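Local coordinates for uncharacterized protein BAD_0989 (Bifidobacterium adolescentis ATCC 15703, PDB 3CYM) that is functionally uncharacterised but is probably a ribonuclease D-like 3'-5' exonuclease, with an exonuclease domain followed by HRDC-like helical domains, at residues F200-A203 against L204-L208; K316-I319 against Q320-L323; E357-P360 against E361-Q364. All coordinates share one frame; numbering follows the deposited sequence. Where two conformers were deposited one is given.

Contact 1 of 3, residues F200-A203 against L204-L208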
ATOM      1  N   PHE A 200       7.962  -7.363  12.926  1.00 16.52           N
ATOM      2  CA  PHE A 200       8.382  -7.974  11.658  1.00 14.89           C
ATOM      3  C   PHE A 200       7.627  -9.285  11.406  1.00 20.64           C
ATOM      4  O   PHE A 200       7.082  -9.512  10.308  1.00 20.25           O
ATOM      5  CB  PHE A 200       9.887  -8.256  11.644  1.00 11.09           C
ATOM      6  CG  PHE A 200      10.748  -7.052  11.895  1.00 13.61           C
ATOM      7  CD1 PHE A 200      10.321  -5.767  11.564  1.00  6.32           C
ATOM      8  CD2 PHE A 200      12.021  -7.215  12.440  1.00 15.55           C
ATOM      9  CE1 PHE A 200      11.133  -4.674  11.802  1.00 12.93           C
ATOM     10  CE2 PHE A 200      12.839  -6.133  12.671  1.00 15.78           C
ATOM     11  CZ  PHE A 200      12.405  -4.860  12.351  1.00 10.02           C
ATOM     12  N   ASP A 201       7.617 -10.144  12.427  1.00 15.36           N
ATOM     13  CA  ASP A 201       6.842 -11.381  12.427  1.00 13.68           C
ATOM     14  C   ASP A 201       5.398 -11.173  11.962  1.00 13.09           C
ATOM     15  O   ASP A 201       4.907 -11.905  11.109  1.00 15.48           O
ATOM     16  CB  ASP A 201       6.823 -11.983  13.834  1.00 18.04           C
ATOM     17  CG  ASP A 201       8.149 -12.601  14.236  1.00 15.71           C
ATOM     18  OD1 ASP A 201       9.033 -12.780  13.375  1.00 19.47           O
ATOM     19  OD2 ASP A 201       8.297 -12.922  15.432  1.00 23.15           O
ATOM     20  N   TYR A 202       4.741 -10.163  12.533  1.00 14.56           N
ATOM     21  CA  TYR A 202       3.354  -9.822  12.237  1.00 18.48           C
ATOM     22  C   TYR A 202       3.153  -9.258  10.822  1.00 18.81           C
ATOM     23  O   TYR A 202       2.170  -9.596  10.149  1.00 19.81           O
ATOM     24  CB  TYR A 202       2.848  -8.829  13.288  1.00 21.27           C
ATOM     25  CG  TYR A 202       1.486  -8.225  13.010  1.00 22.51           C
ATOM     26  CD1 TYR A 202       0.318  -8.949  13.243  1.00 24.81           C
ATOM     27  CD2 TYR A 202       1.367  -6.910  12.545  1.00 21.27           C
ATOM     28  CE1 TYR A 202      -0.933  -8.382  13.004  1.00 28.14           C
ATOM     29  CE2 TYR A 202       0.125  -6.338  12.300  1.00 19.91           C
ATOM     30  CZ  TYR A 202      -1.015  -7.077  12.532  1.00 23.46           C
ATOM     31  OH  TYR A 202      -2.241  -6.510  12.293  1.00 27.81           O
ATOM     32  N   ALA A 203       4.070  -8.390  10.393  1.00 17.65           N
ATOM     33  CA  ALA A 203       4.031  -7.794   9.049  1.00 17.02           C
ATOM     34  C   ALA A 203       4.186  -8.846   7.954  1.00 17.38           C
ATOM     35  O   ALA A 203       3.536  -8.766   6.912  1.00 19.50           O
ATOM     36  CB  ALA A 203       5.103  -6.742   8.912  1.00 13.40           C
ATOM     37  N   LEU A 204       5.042  -9.835   8.211  1.00 16.53           N
ATOM     38  CA  LEU A 204       5.283 -10.933   7.275  1.00 13.21           C
ATOM     39  C   LEU A 204       4.062 -11.836   7.181  1.00 17.71           C
ATOM     40  O   LEU A 204       3.714 -12.298   6.093  1.00 20.24           O
ATOM     41  CB  LEU A 204       6.515 -11.728   7.709  1.00 14.30           C
ATOM     42  CG  LEU A 204       7.057 -12.821   6.785  1.00 16.56           C
ATOM     43  CD1 LEU A 204       7.504 -12.251   5.441  1.00 13.10           C
ATOM     44  CD2 LEU A 204       8.215 -13.530   7.461  1.00 19.24           C
ATOM     45  N   LYS A 205       3.427 -12.069   8.330  1.00 20.17           N
ATOM     46  CA  LYS A 205       2.187 -12.837   8.431  0.50 21.83           C
ATOM     47  C   LYS A 205       1.057 -12.145   7.661  1.00 22.38           C
ATOM     48  O   LYS A 205       0.381 -12.763   6.842  1.00 17.97           O
ATOM     49  CB  LYS A 205       1.813 -12.986   9.910  0.50 21.79           C
ATOM     50  CG  LYS A 205       0.675 -13.944  10.220  0.50 23.13           C
ATOM     51  CD  LYS A 205       0.011 -13.617  11.570  0.50 29.24           C
ATOM     52  CE  LYS A 205       0.782 -14.162  12.784  0.50 25.70           C
ATOM     53  NZ  LYS A 205       1.825 -13.237  13.328  0.50 21.01           N
ATOM     54  N   GLU A 206       0.868 -10.850   7.933  1.00 23.55           N
ATOM     55  CA  GLU A 206      -0.196 -10.048   7.305  1.00 21.61           C
ATOM     56  C   GLU A 206       0.030  -9.760   5.826  1.00 19.55           C
ATOM     57  O   GLU A 206      -0.899  -9.859   5.020  1.00 24.66           O
ATOM     58  CB  GLU A 206      -0.388  -8.708   8.032  1.00 25.69           C
ATOM     59  CG  GLU A 206      -1.011  -8.816   9.400  1.00 25.21           C
ATOM     60  CD  GLU A 206      -2.364  -9.496   9.387  1.00 30.35           C
ATOM     61  OE1 GLU A 206      -2.501 -10.548  10.046  1.00 30.98           O
ATOM     62  OE2 GLU A 206      -3.288  -8.980   8.724  1.00 38.55           O
ATOM     63  N   GLY A 207       1.263  -9.401   5.486  1.00 20.58           N
ATOM     64  CA  GLY A 207       1.613  -8.961   4.143  1.00 23.12           C
ATOM     65  C   GLY A 207       1.748 -10.062   3.111  1.00 26.11           C
ATOM     66  O   GLY A 207       1.335  -9.882   1.967  1.00 29.48           O
ATOM     67  N   LEU A 208       2.335 -11.195   3.501  1.00 24.24           N
ATOM     68  CA  LEU A 208       2.544 -12.306   2.567  1.00 27.44           C
ATOM     69  C   LEU A 208       1.232 -13.050   2.288  1.00 31.00           C
ATOM     70  O   LEU A 208       0.880 -14.026   2.956  1.00 30.99           O
ATOM     71  CB  LEU A 208       3.651 -13.244   3.062  1.00 27.38           C
ATOM     72  CG  LEU A 208       4.501 -13.978   2.029  1.00 27.67           C
ATOM     73  CD1 LEU A 208       5.215 -12.995   1.127  1.00 28.74           C
ATOM     74  CD2 LEU A 208       5.500 -14.887   2.734  1.00 34.42           C
TER

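Contact 2 of 3, residues K316-I319 against Q320-L323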
ATOM      1  N   LYS A 316     -23.647   3.711 -21.727  1.00 24.77           N
ATOM      2  CA  LYS A 316     -25.078   3.932 -21.985  1.00 25.59           C
ATOM      3  C   LYS A 316     -25.917   2.681 -21.695  1.00 23.44           C
ATOM      4  O   LYS A 316     -26.934   2.770 -21.014  1.00 22.71           O
ATOM      5  CB  LYS A 316     -25.273   4.415 -23.427  1.00 29.82           C
ATOM      6  CG  LYS A 316     -26.721   4.635 -23.866  1.00 35.11           C
ATOM      7  CD  LYS A 316     -26.810   5.536 -25.108  1.00 37.33           C
ATOM      8  CE  LYS A 316     -26.088   4.964 -26.336  1.00 38.71           C
ATOM      9  NZ  LYS A 316     -26.824   3.826 -26.961  1.00 42.80           N
ATOM     10  N   ASN A 317     -25.458   1.526 -22.186  1.00 25.77           N
ATOM     11  CA  ASN A 317     -26.076   0.217 -21.925  1.00 24.47           C
ATOM     12  C   ASN A 317     -26.119  -0.147 -20.441  1.00 24.09           C
ATOM     13  O   ASN A 317     -27.063  -0.779 -19.975  1.00 25.93           O
ATOM     14  CB  ASN A 317     -25.311  -0.899 -22.657  1.00 27.40           C
ATOM     15  CG  ASN A 317     -25.435  -0.827 -24.175  1.00 35.11           C
ATOM     16  OD1 ASN A 317     -26.419  -0.319 -24.720  1.00 32.03           O
ATOM     17  ND2 ASN A 317     -24.426  -1.363 -24.867  1.00 37.75           N
ATOM     18  N   ILE A 318     -25.076   0.230 -19.711  1.00 23.40           N
ATOM     19  CA  ILE A 318     -24.981  -0.058 -18.286  1.00 20.88           C
ATOM     20  C   ILE A 318     -25.988   0.792 -17.500  1.00 19.67           C
ATOM     21  O   ILE A 318     -26.642   0.280 -16.587  1.00 22.07           O
ATOM     22  CB  ILE A 318     -23.512   0.117 -17.778  1.00 20.78           C
ATOM     23  CG1 ILE A 318     -22.587  -0.939 -18.407  1.00 21.28           C
ATOM     24  CG2 ILE A 318     -23.420   0.075 -16.259  1.00 16.55           C
ATOM     25  CD1 ILE A 318     -22.993  -2.400 -18.160  1.00 23.77           C
ATOM     26  N   ILE A 319     -26.129   2.064 -17.886  1.00 20.85           N
ATOM     27  CA  ILE A 319     -27.080   2.969 -17.236  0.50 18.91           C
ATOM     28  C   ILE A 319     -28.517   2.457 -17.442  1.00 22.03           C
ATOM     29  O   ILE A 319     -29.328   2.490 -16.501  1.00 22.70           O
ATOM     30  CB  ILE A 319     -26.883   4.446 -17.697  0.50 16.75           C
ATOM     31  CG1 ILE A 319     -25.477   4.937 -17.336  0.50 14.34           C
ATOM     32  CG2 ILE A 319     -27.921   5.378 -17.068  0.50 13.59           C
ATOM     33  CD1 ILE A 319     -25.019   6.169 -18.124  0.50  7.02           C
ATOM     34  N   GLN A 320     -28.805   1.952 -18.645  1.00 23.98           N
ATOM     35  CA  GLN A 320     -30.081   1.304 -18.970  1.00 23.49           C
ATOM     36  C   GLN A 320     -30.401   0.142 -18.033  1.00 20.08           C
ATOM     37  O   GLN A 320     -31.496   0.073 -17.486  1.00 19.58           O
ATOM     38  CB  GLN A 320     -30.054   0.778 -20.401  1.00 28.74           C
ATOM     39  CG  GLN A 320     -30.985   1.481 -21.365  1.00 41.68           C
ATOM     40  CD  GLN A 320     -31.497   0.541 -22.445  1.00 50.46           C
ATOM     41  OE1 GLN A 320     -30.773  -0.348 -22.908  1.00 46.93           O
ATOM     42  NE2 GLN A 320     -32.754   0.723 -22.845  1.00 56.32           N
ATOM     43  N   ASP A 321     -29.432  -0.759 -17.868  1.00 21.01           N
ATOM     44  CA  ASP A 321     -29.527  -1.910 -16.964  1.00 22.66           C
ATOM     45  C   ASP A 321     -29.799  -1.501 -15.524  1.00 25.48           C
ATOM     46  O   ASP A 321     -30.683  -2.057 -14.872  1.00 28.88           O
ATOM     47  CB  ASP A 321     -28.234  -2.726 -17.005  1.00 17.80           C
ATOM     48  CG  ASP A 321     -27.960  -3.320 -18.368  1.00 33.30           C
ATOM     49  OD1 ASP A 321     -28.906  -3.412 -19.185  1.00 34.39           O
ATOM     50  OD2 ASP A 321     -26.791  -3.690 -18.624  1.00 38.88           O
ATOM     51  N   ALA A 322     -29.034  -0.522 -15.044  1.00 23.81           N
ATOM     52  CA  ALA A 322     -29.187   0.011 -13.701  1.00 17.47           C
ATOM     53  C   ALA A 322     -30.584   0.600 -13.465  1.00 17.30           C
ATOM     54  O   ALA A 322     -31.163   0.421 -12.393  1.00 20.36           O
ATOM     55  CB  ALA A 322     -28.115   1.047 -13.442  1.00 11.27           C
ATOM     56  N   LEU A 323     -31.120   1.278 -14.479  1.00 13.17           N
ATOM     57  CA  LEU A 323     -32.424   1.929 -14.400  1.00 20.79           C
ATOM     58  C   LEU A 323     -33.578   0.937 -14.617  1.00 24.13           C
ATOM     59  O   LEU A 323     -34.744   1.275 -14.405  1.00 29.43           O
ATOM     60  CB  LEU A 323     -32.513   3.097 -15.409  1.00 18.71           C
ATOM     61  CG  LEU A 323     -31.786   4.420 -15.105  1.00 24.70           C
ATOM     62  CD1 LEU A 323     -31.722   5.318 -16.325  1.00 14.96           C
ATOM     63  CD2 LEU A 323     -32.428   5.183 -13.943  1.00 23.18           C
TER
HETATM   64  O   HOH W   1     -28.666   0.856 -24.026  1.00 51.94           O

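Contact 3 of 3, residues E357-P360 against E361-Q364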
ATOM      1  N   GLU A 357     -20.734  13.801  20.381  1.00 37.64           N
ATOM      2  CA  GLU A 357     -22.131  14.183  20.186  1.00 40.65           C
ATOM      3  C   GLU A 357     -23.111  13.138  20.726  1.00 37.33           C
ATOM      4  O   GLU A 357     -24.110  13.491  21.352  1.00 36.40           O
ATOM      5  CB  GLU A 357     -22.404  14.460  18.701  1.00 42.49           C
ATOM      6  CG  GLU A 357     -23.714  15.187  18.414  1.00 49.23           C
ATOM      7  CD  GLU A 357     -24.024  15.285  16.926  1.00 56.28           C
ATOM      8  OE1 GLU A 357     -25.184  15.015  16.542  1.00 58.95           O
ATOM      9  OE2 GLU A 357     -23.115  15.626  16.138  1.00 57.40           O
ATOM     10  N   ARG A 358     -22.807  11.861  20.501  1.00 36.21           N
ATOM     11  CA  ARG A 358     -23.757  10.770  20.754  1.00 35.34           C
ATOM     12  C   ARG A 358     -23.484   9.929  22.017  1.00 34.01           C
ATOM     13  O   ARG A 358     -24.422   9.404  22.630  1.00 21.63           O
ATOM     14  CB  ARG A 358     -23.813   9.841  19.538  1.00 39.60           C
ATOM     15  CG  ARG A 358     -24.164  10.504  18.222  1.00 39.90           C
ATOM     16  CD  ARG A 358     -25.627  10.305  17.893  1.00 47.45           C
ATOM     17  NE  ARG A 358     -25.811  10.122  16.458  1.00 50.32           N
ATOM     18  CZ  ARG A 358     -26.092  11.101  15.605  1.00 55.83           C
ATOM     19  NH1 ARG A 358     -26.239  12.348  16.042  1.00 52.25           N
ATOM     20  NH2 ARG A 358     -26.232  10.828  14.313  1.00 56.31           N
ATOM     21  N   TYR A 359     -22.206   9.771  22.376  1.00 31.92           N
ATOM     22  CA  TYR A 359     -21.804   8.936  23.516  1.00 34.53           C
ATOM     23  C   TYR A 359     -20.741   9.635  24.376  1.00 34.44           C
ATOM     24  O   TYR A 359     -19.592   9.187  24.411  1.00 34.45           O
ATOM     25  CB  TYR A 359     -21.267   7.579  23.031  1.00 34.20           C
ATOM     26  CG  TYR A 359     -22.264   6.740  22.258  1.00 38.10           C
ATOM     27  CD1 TYR A 359     -23.084   5.819  22.910  1.00 38.87           C
ATOM     28  CD2 TYR A 359     -22.387   6.864  20.872  1.00 41.41           C
ATOM     29  CE1 TYR A 359     -24.003   5.044  22.200  1.00 41.14           C
ATOM     30  CE2 TYR A 359     -23.307   6.104  20.157  1.00 40.03           C
ATOM     31  CZ  TYR A 359     -24.105   5.191  20.825  1.00 40.77           C
ATOM     32  OH  TYR A 359     -25.009   4.434  20.119  1.00 43.53           O
ATOM     33  N   PRO A 360     -21.115  10.733  25.074  1.00 35.19           N
ATOM     34  CA  PRO A 360     -20.110  11.506  25.807  1.00 32.83           C
ATOM     35  C   PRO A 360     -19.506  10.738  26.976  1.00 31.25           C
ATOM     36  O   PRO A 360     -18.350  10.978  27.326  1.00 32.17           O
ATOM     37  CB  PRO A 360     -20.899  12.722  26.317  1.00 34.42           C
ATOM     38  CG  PRO A 360     -22.148  12.756  25.503  1.00 32.65           C
ATOM     39  CD  PRO A 360     -22.457  11.321  25.243  1.00 34.24           C
ATOM     40  N   GLU A 361     -20.281   9.814  27.546  1.00 27.65           N
ATOM     41  CA  GLU A 361     -19.849   8.987  28.673  1.00 25.91           C
ATOM     42  C   GLU A 361     -18.804   7.952  28.263  1.00 22.15           C
ATOM     43  O   GLU A 361     -17.866   7.697  29.010  1.00 23.74           O
ATOM     44  CB  GLU A 361     -21.048   8.289  29.335  1.00 29.64           C
ATOM     45  CG  GLU A 361     -21.900   9.201  30.225  1.00 39.98           C
ATOM     46  CD  GLU A 361     -22.813  10.132  29.437  1.00 47.14           C
ATOM     47  OE1 GLU A 361     -22.798  11.355  29.709  1.00 44.25           O
ATOM     48  OE2 GLU A 361     -23.533   9.640  28.538  1.00 54.36           O
ATOM     49  N   ARG A 362     -18.980   7.365  27.079  1.00 24.82           N
ATOM     50  CA  ARG A 362     -17.984   6.476  26.481  1.00 22.78           C
ATOM     51  C   ARG A 362     -16.693   7.232  26.155  1.00 22.83           C
ATOM     52  O   ARG A 362     -15.600   6.694  26.343  1.00 24.18           O
ATOM     53  CB  ARG A 362     -18.535   5.805  25.215  1.00 25.92           C
ATOM     54  CG  ARG A 362     -19.571   4.705  25.474  1.00 22.69           C
ATOM     55  CD  ARG A 362     -20.069   4.053  24.183  1.00 18.36           C
ATOM     56  NE  ARG A 362     -21.195   3.144  24.428  1.00 24.88           N
ATOM     57  CZ  ARG A 362     -21.803   2.419  23.490  1.00 28.22           C
ATOM     58  NH1 ARG A 362     -21.410   2.478  22.222  1.00 30.69           N
ATOM     59  NH2 ARG A 362     -22.813   1.629  23.818  1.00 27.43           N
ATOM     60  N   LEU A 363     -16.831   8.476  25.680  1.00 24.05           N
ATOM     61  CA  LEU A 363     -15.684   9.328  25.337  1.00 20.51           C
ATOM     62  C   LEU A 363     -14.810   9.711  26.539  1.00 22.47           C
ATOM     63  O   LEU A 363     -13.580   9.782  26.412  1.00 25.52           O
ATOM     64  CB  LEU A 363     -16.122  10.582  24.566  1.00 23.09           C
ATOM     65  CG  LEU A 363     -14.985  11.474  24.025  1.00 21.07           C
ATOM     66  CD1 LEU A 363     -14.166  10.799  22.923  1.00 17.35           C
ATOM     67  CD2 LEU A 363     -15.503  12.820  23.558  1.00 23.72           C
ATOM     68  N   GLN A 364     -15.445   9.960  27.686  1.00 23.74           N
ATOM     69  CA  GLN A 364     -14.729  10.233  28.934  0.50 24.08           C
ATOM     70  C   GLN A 364     -13.776   9.102  29.309  1.00 24.76           C
ATOM     71  O   GLN A 364     -12.634   9.348  29.719  1.00 24.21           O
ATOM     72  CB  GLN A 364     -15.712  10.483  30.078  0.50 24.46           C
ATOM     73  CG  GLN A 364     -15.697  11.906  30.591  0.50 24.01           C
ATOM     74  CD  GLN A 364     -16.504  12.871  29.745  0.50 26.13           C
ATOM     75  OE1 GLN A 364     -16.148  14.041  29.625  0.50 24.72           O
ATOM     76  NE2 GLN A 364     -17.600  12.392  29.165  0.50 22.66           N
TER

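Contact 1 of 3, residues F200-A203 against L204-L208
Leu204, Lys205, Glu206 and Gly207 each give their backbone N-H to the carbonyl oxygen four residues earlier, from Phe200 to Ala203, so the end of helix 193-207 keeps a regular alpha-helical pitch. The bond from Gly207 N to Ala203 O measures 2.8 Å; beyond it Leu208 leaves helical geometry. One turn apart on the outer surface, Tyr202 and Glu206 meet in a CH-pi contact. Glu206 CG lies 3.8 Å from the centroid of the Tyr202 ring, over one face but displaced toward the rim. With chi1 at 172°, the tyrosine places its ring beside its own carbonyl carbon, close to where the Glu206 methylene arrives. The glutamate chain then bends at chi2 (-58°), and its carboxylate, nearly parallel to the ring (20° between planes), stays on the same side as CG and passes beyond the rim, OE1 4.0 Å from Tyr202 CE1. A glutamate suits this place because its aliphatic stem can pack on the ring while its charged end continues past it. Tyr202 also makes a cation-pi contact with Arg417. Asp201 turns OD1 back to Gln197. The inner face is apolar: Ala203, with only a methyl, fits against helix 101-111, strand 117-120 and helix 121-127, while Phe200 meets Phe119 and Ile123 and Leu204 rests on Pro115, seating the helix beside the edge strand of the mixed sheet.

Contact 2 of 3, residues K316-I319 against Q320-L323
Asn317 and Gln320 are joined by one water, which donates a hydrogen bond to each side-chain carbonyl: 2.6 Å to Asn317 OD1 and 2.7 Å to Gln320 OE1. Both water hydrogens are thus spent on a bridge between residues three apart, and amides suit the place because each offers a carbonyl oxygen. Gln320 reaches the water with chi1 at -112°, away from a staggered position. Beneath this bridge, Asn317 O accepts the N-H of Asp321 at 3.2 Å. The Asp321 carboxylate folds back over the same carbonyl, because chi1 of -63° holds CG beside its own backbone N; CG comes to 3.1 Å from Asn317 O. That oxygen thus faces the carboxyl carbon, with OD1 and OD2 at similar distances, and the electron-rich oxygens probably gain nothing from it. Ile318 crosses this group at a slant, its CD1 4.0 Å from Asp321 OD2. Farther round the helix the character changes. Ile319 and Leu323, one turn apart, lie side by side and point the same way, with Ile319 CG2 3.9 Å from Leu323 CD1 in one of the two deposited conformers of Ile319. Ile319 packs on Phe278 and Pro272, Leu323 on Lys271 and His273, and the small Ala322 fits close to Ile236 of helix 231-250. Polar residues along one side and aliphatic ones facing other helices make helix 312-323 an amphipathic alpha helix, packed against helices of the HRDC region.

Contact 3 of 3, residues E357-P360 against E361-Q364
Tyr359 and Arg362 make the tight part of this contact, at the point where helix 352-358 ends and helix 360-380 begins. The two side chains run alongside each other in the same direction, with ring and guanidinium planes only 17° apart. Tyr359 CE1 sits 3.6 Å above the middle of the guanidinium, while NH1 of Arg362 lies over the rim of the ring. An extended arginine chain brings the group there: CD passes 3.7 Å from Tyr359 CD1 before NE and CZ follow the ring outward. Trp398 completes the cluster, meeting the tyrosine edge-to-face and the arginine through a cation-pi contact, and Asp400 forms a salt bridge with Arg362 NE. Replacing Arg362 with a leucine would probably leave Asp400 without its charge partner and strip the flat group from one face of the Tyr359 ring. The backbone is ordered here too: Tyr359 occupies the N-cap position, and its carbonyl oxygen accepts the N-H of Leu363 at 3.1 Å. Pro360 suits the first turn, where a missing N-H costs no helical bond, and its oxygen accepts Gln364 N, also at 3.1 Å. Leu363 turns its apolar chain to Ile352 and Trp355 of the preceding helix. The solvent side is looser. Glu361 bends alongside the proline, with OE2 3.9 Å from Pro360 CD, and Gln364 was modelled in two conformers. Because the Glu361 carboxylate lies by the start of the helix, the helix dipole may favour its negative charge. Together the chemistry implies a corner in which an ion pair and an aromatic cluster probably hold the arginine's orientation, while on the exposed side Gln364, at least, takes up more than one position.

Contacts 1, 2 and 3 follow one another in series along the chain, and none touches another. Contact 1 lies on helix 193-207, beside the exonuclease-type sheet; contact 2 on helix 312-323, a neighbour of helix 231-250; contact 3 at the junction of helices 352-358 and 360-380, within the C-terminal domain. The centres of contacts 1 and 2 stand about 43 Å apart, on opposite sides of the chain's centre. Those of contacts 1 and 3 are about 35 Å apart, and those of contacts 2 and 3 about 45 Å. The spacing, with each contact on a different helix or helix junction, is consistent with a modular, ribonuclease D-like architecture.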